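Local coordinates for ankyrin repeat domain protein (Legionella pneumophila subsp. pneumophila, PDB 6MCA) that is a cysteine protease-like Legionella effector and interacts with the host LARP7 component of the 7SK snRNP complex, at residues A156-H161 with E385-R390; G160-L165 with C347-V352; D393-R398 with A408-I413. All coordinates share one frame; numbering follows the deposited sequence.

Overall arrangement
From the N terminus, the chain first reaches the C-terminal turns of helix 147-162, where contacts 1 and 2 start from the same stretch and share G160 and H161. Contact 2 closes the first long loop when the chain returns at 347-352, the start of helix 348-353. Contact 1 closes the longer loop, at 385-390 on helix 373-399. The two meet in space through the salt bridge of D387 with R162. Contact 3 follows in series as a short hairpin between helices 373-399 and 404-421. I159 of helix 147-162 touches C395 and I413, joining contact 3 to contact 1, whereas contacts 2 and 3 do not touch.

Contact 1. Residues A156-H161 with E385-R390; sequences AKLIGH and EWDKDR
L158 projects from helix 147-162 against D387 and R390 of helix 373-399, a small helix-helix contact in which one leucine rests on an ion pair formed within a single turn. It buries 108 Å², and no hydrogen bond crosses it. Along the second helix, E385 comes first: its OE1 accepts from K388 NZ at 3.1 Å on the syn side, and its OE2 pairs with R432 of helix 427-440. W386 points to other neighbours, its ring edge-to-face with F202 of helix 188-202, and R390 CB lies over one of its faces. D387 follows, with CG swung anti to the backbone N (chi1 -151°), which places OD2 3.5 Å from L158 CD1. That same oxygen forms a salt bridge with R162, while OD1 serves R390, so two arginines divide the buried carboxylate between them, which would be expected to keep it charged. D389 also reaches R432, through OD1. The R390 chain, bent at chi2 and chi3, carries the guanidinium back beside D387. There R390 NH2 meets the syn lone pair of D387 OD1 at 2.6 Å, with an N-H...O angle of 143°, and the bond from NE to the same oxygen is weak. L158 CD2 sits over one face of the guanidinium, 3.6 Å from R390 NH2.

Contact 2. Residues G160-L165 with C347-V352; sequences GHRFEL and CSWANV
H161 and W349 lie ring on ring, and the evidence for an offset stack is direct: the imidazole and the six-membered ring of the indole have centroids 4.4 Å apart and planes only 15° from parallel. The offset follows from where the histidine begins. Its CB, not its ring, stands over the middle of the six-membered ring, 3.4 Å from the centroid, making a CH-pi contact, while the imidazole slides toward the CE3 and CZ3 side. W349 comes from the other helix with CG anti to its backbone N (chi1 172°), which sends the indole away from its own helix and under H161, where it also touches T191 and V194 of helix 188-202. Behind these rings lie two helix ends. Helix 147-162 finishes in a Schellman motif, E164 having positive phi and L165 N bonding back to G160 O at 2.9 Å. C347 lies at the start of helix 348-353, a placement reminiscent of papain-like cysteine proteases, whose nucleophile heads a helix; no such role is established here. R162 comes up beside the indole obliquely. Bent at chi2, its chain brings the guanidinium steeply against the indole, at 76° between planes, so that W349 CZ2 lies over one guanidinium face, 3.9 Å from R162 CZ, and R162 NE sits at the indole edge, in plane. The charge goes chiefly to D387, which NE meets in a salt bridge, and W383 adds a cation-pi contact. A water in the plane of the indole accepts from W349 NE1 at 2.9 Å and from R162 NH1 at 3.1 Å.

Contact 3. Residues D393-R398 with A408-I413; sequences DECIQR and ASIAAI
I410 packs on C395 and R398, touching both side chains and backbone, with I413 beside it, in a contact that buries 187 Å² without any hydrogen bond between the segments. Among side chains, C395 CB meets I410 CG2 at 4.2 Å, and C395 SG approaches I413 CG2 at 4.3 Å. C395, I410 and I413 all set out toward the facing helix. R398 adds the aliphatic foot of its chain, with CB 4.0 Å from I410 CD1.

A second group of contacts is between side chain and backbone. The two branches of I410 divide the work: CG2, anti to the backbone N, reaches C395 O at 3.6 Å, while CG1 takes the place anti to the carbonyl carbon (chi1 -67°) and extends CD1 to R398 C at 3.9 Å. One isoleucine therefore spans nearly a turn of the facing helix. This is the pattern of an antiparallel helical hairpin: helices 373-399 and 404-421 follow one another through a short connection, the N-to-C directions of these segments lie 146° apart, and their axes come within 10.0 Å. The CA atoms of C395 and I410 are the nearest pair, at 6.4 Å. Helix 147-162 packs on the same pair of helices, its I159 touching both C395 and I413.

The charged end of R398 turns away from the interface. Its chain, extended from CG to NE, leads the guanidinium away from helix 404-421, with E394 CG over one face and a weak hydrogen bond from NH1 to L151 O. The ion pair with E394 is long, R398 NH2 to E394 OE1 4.0 Å, and since the oxygen lies well out of the guanidinium plane, only charge acts there.

Contact 1. Residues A156-H161 with E385-R390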
loop_
_atom_site.group_PDB
_atom_site.type_symbol
_atom_site.label_atom_id
_atom_site.label_comp_id
_atom_site.label_asym_id
_atom_site.label_seq_id
_atom_site.Cartn_x
_atom_site.Cartn_y
_atom_site.Cartn_z
ATOM N N ALA A 156 9.289 4.742 -4.005
ATOM C CA ALA A 156 9.161 5.978 -3.242
ATOM C C ALA A 156 8.177 5.818 -2.092
ATOM O O ALA A 156 8.443 6.277 -0.974
ATOM C CB ALA A 156 8.733 7.121 -4.162
ATOM N N LYS A 157 7.037 5.165 -2.340
ATOM C CA LYS A 157 6.078 4.937 -1.263
ATOM C C LYS A 157 6.671 4.047 -0.178
ATOM O O LYS A 157 6.532 4.335 1.020
ATOM C CB LYS A 157 4.798 4.317 -1.824
ATOM C CG LYS A 157 3.959 5.264 -2.665
ATOM C CD LYS A 157 3.408 6.410 -1.834
ATOM C CE LYS A 157 2.479 5.905 -0.742
ATOM N NZ LYS A 157 2.111 6.990 0.208
ATOM N N LEU A 158 7.350 2.967 -0.580
ATOM C CA LEU A 158 7.938 2.057 0.396
ATOM C C LEU A 158 9.008 2.753 1.226
ATOM O O LEU A 158 9.118 2.514 2.433
ATOM C CB LEU A 158 8.515 0.832 -0.315
ATOM C CG LEU A 158 9.086 -0.271 0.577
ATOM C CD1 LEU A 158 8.015 -0.808 1.513
ATOM C CD2 LEU A 158 9.673 -1.388 -0.268
ATOM N N ILE A 159 9.799 3.626 0.602
ATOM C CA ILE A 159 10.831 4.344 1.342
ATOM C C ILE A 159 10.204 5.352 2.295
ATOM O O ILE A 159 10.618 5.468 3.456
ATOM C CB ILE A 159 11.817 5.014 0.369
ATOM C CG1 ILE A 159 12.886 4.012 -0.069
ATOM C CG2 ILE A 159 12.453 6.242 1.004
ATOM C CD1 ILE A 159 13.900 4.585 -1.018
ATOM N N GLY A 160 9.195 6.093 1.829
ATOM C CA GLY A 160 8.529 7.043 2.702
ATOM C C GLY A 160 7.896 6.382 3.911
ATOM O O GLY A 160 7.865 6.957 5.000
ATOM N N HIS A 161 7.394 5.158 3.739
ATOM C CA HIS A 161 6.782 4.461 4.867
ATOM C C HIS A 161 7.832 3.847 5.790
ATOM O O HIS A 161 7.772 4.025 7.011
ATOM C CB HIS A 161 5.816 3.391 4.360
ATOM C CG HIS A 161 4.531 3.945 3.827
ATOM N ND1 HIS A 161 3.835 4.951 4.462
ATOM C CD2 HIS A 161 3.815 3.631 2.721
ATOM C CE1 HIS A 161 2.746 5.234 3.769
ATOM N NE2 HIS A 161 2.711 4.448 2.708
ATOM N N GLU A 385 14.293 -3.952 9.101
ATOM C CA GLU A 385 15.595 -3.383 8.756
ATOM C C GLU A 385 16.070 -3.877 7.392
ATOM O O GLU A 385 16.621 -3.099 6.595
ATOM C CB GLU A 385 16.618 -3.712 9.842
ATOM C CG GLU A 385 16.391 -2.970 11.155
ATOM C CD GLU A 385 16.365 -1.461 10.985
ATOM O OE1 GLU A 385 15.309 -0.849 11.248
ATOM O OE2 GLU A 385 17.401 -0.886 10.589
ATOM N N TRP A 386 15.857 -5.166 7.102
ATOM C CA TRP A 386 16.216 -5.698 5.794
ATOM C C TRP A 386 15.465 -4.978 4.684
ATOM O O TRP A 386 16.038 -4.686 3.630
ATOM C CB TRP A 386 15.936 -7.201 5.744
ATOM C CG TRP A 386 16.203 -7.815 4.403
ATOM C CD1 TRP A 386 17.353 -8.424 3.995
ATOM C CD2 TRP A 386 15.302 -7.872 3.289
ATOM N NE1 TRP A 386 17.225 -8.859 2.699
ATOM C CE2 TRP A 386 15.976 -8.531 2.242
ATOM C CE3 TRP A 386 13.992 -7.430 3.076
ATOM C CZ2 TRP A 386 15.383 -8.759 1.002
ATOM C CZ3 TRP A 386 13.408 -7.656 1.845
ATOM C CH2 TRP A 386 14.102 -8.315 0.824
ATOM N N ASP A 387 14.181 -4.677 4.900
ATOM C CA ASP A 387 13.404 -4.007 3.861
ATOM C C ASP A 387 13.856 -2.564 3.675
ATOM O O ASP A 387 13.904 -2.065 2.542
ATOM C CB ASP A 387 11.914 -4.070 4.196
ATOM C CG ASP A 387 11.040 -4.066 2.957
ATOM O OD1 ASP A 387 11.392 -4.760 1.979
ATOM O OD2 ASP A 387 10.003 -3.370 2.957
ATOM N N LYS A 388 14.182 -1.876 4.774
ATOM C CA LYS A 388 14.785 -0.549 4.668
ATOM C C LYS A 388 16.011 -0.584 3.763
ATOM O O LYS A 388 16.115 0.180 2.789
ATOM C CB LYS A 388 15.175 -0.031 6.054
ATOM C CG LYS A 388 14.023 0.378 6.951
ATOM C CD LYS A 388 14.557 0.934 8.263
ATOM C CE LYS A 388 13.438 1.309 9.218
ATOM N NZ LYS A 388 13.972 1.807 10.517
ATOM N N ASP A 389 16.953 -1.478 4.076
ATOM C CA ASP A 389 18.184 -1.546 3.297
ATOM C C ASP A 389 17.923 -1.988 1.859
ATOM O O ASP A 389 18.610 -1.528 0.941
ATOM C CB ASP A 389 19.184 -2.476 3.981
ATOM C CG ASP A 389 19.721 -1.898 5.278
ATOM O OD1 ASP A 389 19.937 -0.668 5.336
ATOM O OD2 ASP A 389 19.923 -2.669 6.239
ATOM N N ARG A 390 16.926 -2.848 1.640
ATOM C CA ARG A 390 16.600 -3.290 0.288
ATOM C C ARG A 390 16.087 -2.133 -0.559
ATOM O O ARG A 390 16.488 -1.973 -1.718
ATOM C CB ARG A 390 15.565 -4.418 0.342
ATOM C CG ARG A 390 15.243 -5.052 -1.007
ATOM C CD ARG A 390 13.974 -4.471 -1.627
ATOM N NE ARG A 390 12.781 -4.754 -0.834
ATOM C CZ ARG A 390 11.536 -4.606 -1.279
ATOM N NH1 ARG A 390 11.319 -4.176 -2.515
ATOM N NH2 ARG A 390 10.508 -4.888 -0.490
#

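Contact 2. Residues G160-L165 with C347-V352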
loop_
_atom_site.group_PDB
_atom_site.type_symbol
_atom_site.label_atom_id
_atom_site.label_comp_id
_atom_site.label_asym_id
_atom_site.label_seq_id
_atom_site.Cartn_x
_atom_site.Cartn_y
_atom_site.Cartn_z
ATOM N N GLY A 160 9.195 6.093 1.829
ATOM C CA GLY A 160 8.529 7.043 2.702
ATOM C C GLY A 160 7.896 6.382 3.911
ATOM O O GLY A 160 7.865 6.957 5.000
ATOM N N HIS A 161 7.394 5.158 3.739
ATOM C CA HIS A 161 6.782 4.461 4.867
ATOM C C HIS A 161 7.832 3.847 5.790
ATOM O O HIS A 161 7.772 4.025 7.011
ATOM C CB HIS A 161 5.816 3.391 4.360
ATOM C CG HIS A 161 4.531 3.945 3.827
ATOM N ND1 HIS A 161 3.835 4.951 4.462
ATOM C CD2 HIS A 161 3.815 3.631 2.721
ATOM C CE1 HIS A 161 2.746 5.234 3.769
ATOM N NE2 HIS A 161 2.711 4.448 2.708
ATOM N N ARG A 162 8.802 3.121 5.225
ATOM C CA ARG A 162 9.788 2.421 6.046
ATOM C C ARG A 162 10.657 3.395 6.828
ATOM O O ARG A 162 10.978 3.151 7.998
ATOM C CB ARG A 162 10.661 1.523 5.169
ATOM C CG ARG A 162 9.943 0.323 4.585
ATOM C CD ARG A 162 9.652 -0.728 5.640
ATOM N NE ARG A 162 9.161 -1.962 5.035
ATOM C CZ ARG A 162 8.367 -2.832 5.651
ATOM N NH1 ARG A 162 7.968 -2.605 6.895
ATOM N NH2 ARG A 162 7.968 -3.927 5.018
ATOM N N PHE A 163 11.057 4.499 6.201
ATOM C CA PHE A 163 11.900 5.494 6.847
ATOM C C PHE A 163 11.100 6.598 7.526
ATOM O O PHE A 163 11.702 7.533 8.066
ATOM C CB PHE A 163 12.872 6.101 5.829
ATOM C CG PHE A 163 13.961 5.160 5.398
ATOM C CD1 PHE A 163 15.089 4.979 6.181
ATOM C CD2 PHE A 163 13.852 4.447 4.215
ATOM C CE1 PHE A 163 16.092 4.109 5.790
ATOM C CE2 PHE A 163 14.852 3.576 3.818
ATOM C CZ PHE A 163 15.973 3.408 4.606
ATOM N N GLU A 164 9.767 6.510 7.509
ATOM C CA GLU A 164 8.891 7.461 8.198
ATOM C C GLU A 164 9.157 8.897 7.752
ATOM O O GLU A 164 9.238 9.816 8.568
ATOM C CB GLU A 164 9.023 7.330 9.717
ATOM C CG GLU A 164 8.585 5.981 10.263
ATOM C CD GLU A 164 8.661 5.911 11.775
ATOM O OE1 GLU A 164 8.912 4.810 12.309
ATOM O OE2 GLU A 164 8.472 6.958 12.429
ATOM N N LEU A 165 9.291 9.092 6.444
ATOM C CA LEU A 165 9.560 10.414 5.903
ATOM C C LEU A 165 8.299 11.270 5.915
ATOM O O LEU A 165 7.182 10.776 5.740
ATOM C CB LEU A 165 10.105 10.311 4.479
ATOM C CG LEU A 165 11.361 9.456 4.300
ATOM C CD1 LEU A 165 11.801 9.448 2.843
ATOM C CD2 LEU A 165 12.478 9.957 5.200
ATOM N N CYS A 347 -0.862 5.801 12.057
ATOM C CA CYS A 347 -0.398 4.497 12.511
ATOM C C CYS A 347 -0.861 3.348 11.625
ATOM O O CYS A 347 -0.569 2.190 11.942
ATOM C CB CYS A 347 -0.871 4.247 13.946
ATOM S SG CYS A 347 -2.672 4.213 14.116
ATOM N N SER A 348 -1.574 3.637 10.533
ATOM C CA SER A 348 -2.128 2.573 9.698
ATOM C C SER A 348 -1.028 1.673 9.147
ATOM O O SER A 348 -1.133 0.439 9.195
ATOM C CB SER A 348 -2.948 3.182 8.561
ATOM O OG SER A 348 -3.935 4.069 9.058
ATOM N N TRP A 349 0.040 2.276 8.619
ATOM C CA TRP A 349 1.149 1.493 8.087
ATOM C C TRP A 349 1.747 0.592 9.159
ATOM O O TRP A 349 1.950 -0.606 8.934
ATOM C CB TRP A 349 2.219 2.419 7.507
ATOM C CG TRP A 349 3.474 1.697 7.118
ATOM C CD1 TRP A 349 4.591 1.522 7.883
ATOM C CD2 TRP A 349 3.739 1.048 5.867
ATOM N NE1 TRP A 349 5.535 0.806 7.186
ATOM C CE2 TRP A 349 5.035 0.503 5.946
ATOM C CE3 TRP A 349 3.006 0.879 4.689
ATOM C CZ2 TRP A 349 5.615 -0.200 4.892
ATOM C CZ3 TRP A 349 3.583 0.179 3.643
ATOM C CH2 TRP A 349 4.875 -0.351 3.752
ATOM N N ALA A 350 2.032 1.155 10.337
ATOM C CA ALA A 350 2.602 0.362 11.421
ATOM C C ALA A 350 1.642 -0.733 11.867
ATOM O O ALA A 350 2.069 -1.845 12.205
ATOM C CB ALA A 350 2.969 1.268 12.596
ATOM N N ASN A 351 0.339 -0.438 11.870
ATOM C CA ASN A 351 -0.646 -1.450 12.237
ATOM C C ASN A 351 -0.619 -2.620 11.263
ATOM O O ASN A 351 -0.713 -3.782 11.675
ATOM C CB ASN A 351 -2.044 -0.832 12.294
ATOM C CG ASN A 351 -2.255 0.021 13.530
ATOM O OD1 ASN A 351 -1.481 -0.045 14.484
ATOM N ND2 ASN A 351 -3.311 0.827 13.519
ATOM N N VAL A 352 -0.488 -2.335 9.965
ATOM C CA VAL A 352 -0.414 -3.417 8.988
ATOM C C VAL A 352 0.898 -4.183 9.133
ATOM O O VAL A 352 0.924 -5.415 9.028
ATOM C CB VAL A 352 -0.601 -2.873 7.560
ATOM C CG1 VAL A 352 -0.517 -4.007 6.550
ATOM C CG2 VAL A 352 -1.936 -2.154 7.440
HETATM O O HOH W 1 7.884 -0.055 8.677
#

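Contact 3. Residues D393-R398 with A408-I413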
loop_
_atom_site.group_PDB
_atom_site.type_symbol
_atom_site.label_atom_id
_atom_site.label_comp_id
_atom_site.label_asym_id
_atom_site.label_seq_id
_atom_site.Cartn_x
_atom_site.Cartn_y
_atom_site.Cartn_z
ATOM N N ASP A 393 18.978 0.159 -1.378
ATOM C CA ASP A 393 19.822 -0.423 -2.416
ATOM C C ASP A 393 19.157 -0.336 -3.784
ATOM O O ASP A 393 19.833 -0.111 -4.792
ATOM C CB ASP A 393 20.149 -1.877 -2.074
ATOM C CG ASP A 393 21.055 -2.002 -0.867
ATOM O OD1 ASP A 393 21.623 -0.976 -0.438
ATOM O OD2 ASP A 393 21.197 -3.128 -0.345
ATOM N N GLU A 394 17.836 -0.530 -3.839
ATOM C CA GLU A 394 17.114 -0.365 -5.098
ATOM C C GLU A 394 17.297 1.044 -5.644
ATOM O O GLU A 394 17.576 1.232 -6.836
ATOM C CB GLU A 394 15.629 -0.669 -4.898
ATOM C CG GLU A 394 15.252 -2.127 -5.064
ATOM C CD GLU A 394 13.763 -2.364 -4.890
ATOM O OE1 GLU A 394 13.059 -1.431 -4.446
ATOM O OE2 GLU A 394 13.298 -3.481 -5.196
ATOM N N CYS A 395 17.140 2.051 -4.781
ATOM C CA CYS A 395 17.330 3.433 -5.220
ATOM C C CYS A 395 18.749 3.661 -5.731
ATOM O O CYS A 395 18.953 4.256 -6.799
ATOM C CB CYS A 395 17.010 4.396 -4.078
ATOM S SG CYS A 395 15.362 5.109 -4.164
ATOM N N ILE A 396 19.744 3.194 -4.973
ATOM C CA ILE A 396 21.138 3.418 -5.353
ATOM C C ILE A 396 21.446 2.747 -6.687
ATOM O O ILE A 396 22.129 3.320 -7.544
ATOM C CB ILE A 396 22.080 2.930 -4.239
ATOM C CG1 ILE A 396 21.963 3.839 -3.017
ATOM C CG2 ILE A 396 23.520 2.881 -4.730
ATOM C CD1 ILE A 396 22.702 3.324 -1.813
ATOM N N GLN A 397 20.937 1.530 -6.890
ATOM C CA GLN A 397 21.190 0.823 -8.140
ATOM C C GLN A 397 20.497 1.505 -9.312
ATOM O O GLN A 397 21.079 1.630 -10.396
ATOM C CB GLN A 397 20.736 -0.632 -8.024
ATOM C CG GLN A 397 20.776 -1.401 -9.333
ATOM C CD GLN A 397 20.385 -2.857 -9.165
ATOM O OE1 GLN A 397 21.081 -3.626 -8.501
ATOM N NE2 GLN A 397 19.266 -3.243 -9.767
ATOM N N ARG A 398 19.256 1.958 -9.117
ATOM C CA ARG A 398 18.533 2.599 -10.208
ATOM C C ARG A 398 19.091 3.973 -10.550
ATOM O O ARG A 398 18.868 4.450 -11.667
ATOM C CB ARG A 398 17.048 2.715 -9.863
ATOM C CG ARG A 398 16.318 1.387 -9.842
ATOM C CD ARG A 398 14.911 1.537 -9.299
ATOM N NE ARG A 398 14.263 0.242 -9.124
ATOM C CZ ARG A 398 13.112 0.062 -8.486
ATOM N NH1 ARG A 398 12.476 1.101 -7.962
ATOM N NH2 ARG A 398 12.597 -1.155 -8.373
ATOM N N ALA A 408 17.272 13.003 -10.744
ATOM C CA ALA A 408 16.942 14.074 -9.807
ATOM C C ALA A 408 15.944 13.601 -8.759
ATOM O O ALA A 408 16.081 13.912 -7.569
ATOM C CB ALA A 408 16.392 15.283 -10.564
ATOM N N SER A 409 14.934 12.838 -9.183
ATOM C CA SER A 409 13.950 12.314 -8.237
ATOM C C SER A 409 14.606 11.386 -7.217
ATOM O O SER A 409 14.352 11.486 -6.009
ATOM C CB SER A 409 12.838 11.587 -8.991
ATOM O OG SER A 409 11.972 10.914 -8.095
ATOM N N ILE A 410 15.458 10.475 -7.690
ATOM C CA ILE A 410 16.122 9.534 -6.795
ATOM C C ILE A 410 17.058 10.268 -5.842
ATOM O O ILE A 410 17.160 9.917 -4.661
ATOM C CB ILE A 410 16.861 8.458 -7.612
ATOM C CG1 ILE A 410 15.855 7.574 -8.354
ATOM C CG2 ILE A 410 17.750 7.609 -6.714
ATOM C CD1 ILE A 410 16.485 6.615 -9.340
ATOM N N ALA A 411 17.747 11.303 -6.331
ATOM C CA ALA A 411 18.616 12.085 -5.459
ATOM C C ALA A 411 17.810 12.811 -4.389
ATOM O O ALA A 411 18.242 12.896 -3.234
ATOM C CB ALA A 411 19.434 13.077 -6.285
ATOM N N ALA A 412 16.638 13.336 -4.754
ATOM C CA ALA A 412 15.775 13.966 -3.758
ATOM C C ALA A 412 15.327 12.961 -2.703
ATOM O O ALA A 412 15.313 13.270 -1.505
ATOM C CB ALA A 412 14.566 14.605 -4.440
ATOM N N ILE A 413 14.966 11.749 -3.129
ATOM C CA ILE A 413 14.549 10.721 -2.175
ATOM C C ILE A 413 15.697 10.360 -1.237
ATOM O O ILE A 413 15.510 10.230 -0.018
ATOM C CB ILE A 413 14.016 9.483 -2.920
ATOM C CG1 ILE A 413 12.789 9.851 -3.757
ATOM C CG2 ILE A 413 13.674 8.372 -1.939
ATOM C CD1 ILE A 413 12.335 8.748 -4.689
#